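Local structure of prophage MuSo2, 43 kDa tail protein (3CDD) at the interface of chains A and B. The protein probably forms part of the baseplate hub of a Mu-like phage tail, as a trimeric GpP-type protein of the MuSo2 prophage. Coordinates in Å, arbitrary orientation; residue numbers count along the deposited sequence, not the author numbering. Chains: chain A/B, Prophage MuSo2, 43 kDa tail protein.

The interface of chains A and B. Residues chain A 78-79, 94-96; chain B 204, 208.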
loop_
_atom_site.group_PDB
_atom_site.type_symbol
_atom_site.label_atom_id
_atom_site.label_comp_id
_atom_site.label_asym_id
_atom_site.label_seq_id
_atom_site.Cartn_x
_atom_site.Cartn_y
_atom_site.Cartn_z
ATOM N N ASP A 78 15.024 -12.000 13.393
ATOM C CA ASP A 78 13.571 -11.878 13.377
ATOM C C ASP A 78 12.981 -13.059 12.647
ATOM O O ASP A 78 12.092 -13.730 13.177
ATOM C CB ASP A 78 13.142 -10.604 12.652
ATOM C CG ASP A 78 13.211 -9.384 13.524
ATOM O OD1 ASP A 78 12.862 -9.483 14.723
ATOM O OD2 ASP A 78 13.582 -8.313 12.993
ATOM N N ASP A 79 13.498 -13.301 11.434
ATOM C CA ASP A 79 12.945 -14.262 10.487
ATOM C C ASP A 79 13.993 -15.257 9.979
ATOM O O ASP A 79 15.099 -14.877 9.587
ATOM C CB ASP A 79 12.306 -13.543 9.272
ATOM C CG ASP A 79 11.075 -12.696 9.646
ATOM O OD1 ASP A 79 11.059 -12.092 10.732
ATOM O OD2 ASP A 79 10.090 -12.644 8.855
ATOM N N SER A 94 16.667 -12.539 8.411
ATOM C CA SER A 94 16.460 -11.100 8.516
ATOM C C SER A 94 16.348 -10.765 9.996
ATOM O O SER A 94 16.039 -11.643 10.802
ATOM C CB SER A 94 15.165 -10.717 7.809
ATOM O OG SER A 94 15.104 -9.329 7.556
ATOM N N GLY A 95 16.574 -9.506 10.342
ATOM C CA GLY A 95 16.428 -9.046 11.717
ATOM C C GLY A 95 16.798 -7.585 11.864
ATOM O O GLY A 95 16.933 -6.841 10.889
ATOM N N ARG A 96 17.009 -7.200 13.104
ATOM C CA ARG A 96 17.218 -5.805 13.486
ATOM C C ARG A 96 18.230 -5.849 14.639
ATOM O O ARG A 96 18.486 -6.919 15.205
ATOM C CB ARG A 96 15.885 -5.222 13.958
ATOM C CG ARG A 96 14.874 -4.949 12.833
ATOM C CD ARG A 96 13.461 -4.650 13.335
ATOM N NE ARG A 96 12.863 -5.806 14.017
ATOM C CZ ARG A 96 11.817 -5.720 14.832
ATOM N NH1 ARG A 96 11.237 -4.538 15.043
ATOM N NH2 ARG A 96 11.358 -6.805 15.444
ATOM N N ARG B 204 8.629 -19.182 6.148
ATOM C CA ARG B 204 8.994 -17.968 6.875
ATOM C C ARG B 204 8.586 -18.207 8.325
ATOM O O ARG B 204 7.413 -18.479 8.603
ATOM C CB ARG B 204 8.272 -16.725 6.315
ATOM C CG ARG B 204 8.627 -15.431 7.074
ATOM C CD ARG B 204 8.126 -14.165 6.374
ATOM N NE ARG B 204 8.816 -13.982 5.090
ATOM C CZ ARG B 204 9.933 -13.281 4.916
ATOM N NH1 ARG B 204 10.498 -12.645 5.930
ATOM N NH2 ARG B 204 10.483 -13.208 3.713
ATOM N N ARG B 208 8.905 -11.573 14.903
ATOM C CA ARG B 208 8.542 -10.134 14.872
ATOM C C ARG B 208 7.279 -9.799 15.690
ATOM O O ARG B 208 7.217 -8.758 16.362
ATOM C CB ARG B 208 8.377 -9.609 13.444
ATOM C CG ARG B 208 9.658 -9.448 12.695
ATOM C CD ARG B 208 9.409 -9.029 11.247
ATOM N NE ARG B 208 10.612 -9.117 10.412
ATOM C CZ ARG B 208 11.558 -8.174 10.324
ATOM N NH1 ARG B 208 11.460 -7.049 11.034
ATOM N NH2 ARG B 208 12.612 -8.353 9.519
HETATM O O HOH W 1 14.884 -6.486 9.203
#
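A:Asp79 makes salt bridges to two arginines of the neighbouring chain, one through each carboxylate oxygen. On one branch, B:Arg204 NH1 donates to A:Asp79 OD2 at 3.0 Å, a fairly straight bond (155° at H) with A:Asp79 OD2 lying nearly in the guanidinium plane of B:Arg204; it meets the oxygen on its anti side, tilted well out of the carboxylate plane. The bend of B:Arg204 at chi3 (-66°) turns its end toward the acid. On the other, B:Arg208 NE lies 3.0 Å from A:Asp79 OD1, but the angle of 125° at H makes this hydrogen bond weak, so the pairing is probably more electrostatic than directional.

A:Asp78 pairs with B:Arg208 differently. Its OD2 sits over one face of the guanidinium, toward the rim and 3.2 Å from B:Arg208 NH1, whose N-H points elsewhere, which makes this a salt bridge without a hydrogen bond. Within chain A, A:Arg96 grips the same carboxylate side-on, NE to A:Asp78 OD2 (2.8 Å) and NH2 to A:Asp78 OD1 (3.2 Å), a grip that should fix the carboxylate's rotation; the acid in turn probably offsets the charges of A:Arg96 and B:Arg208, whose NH1 lies close to A:Arg96 NE.

Water 1 extends the contact: B:Arg208 NH2 reaches it at 3.0 Å almost linearly, and it also bonds A:Gly95 O (2.7 Å) and, at longer range, A:Ser94 OG.

In the fold, strands 70-84 and 88-97 of chain A supply the acids and the water site, while B:Arg204 projects from strand 200-206 and B:Arg208 from the loop just beyond, within a probable trimer interface.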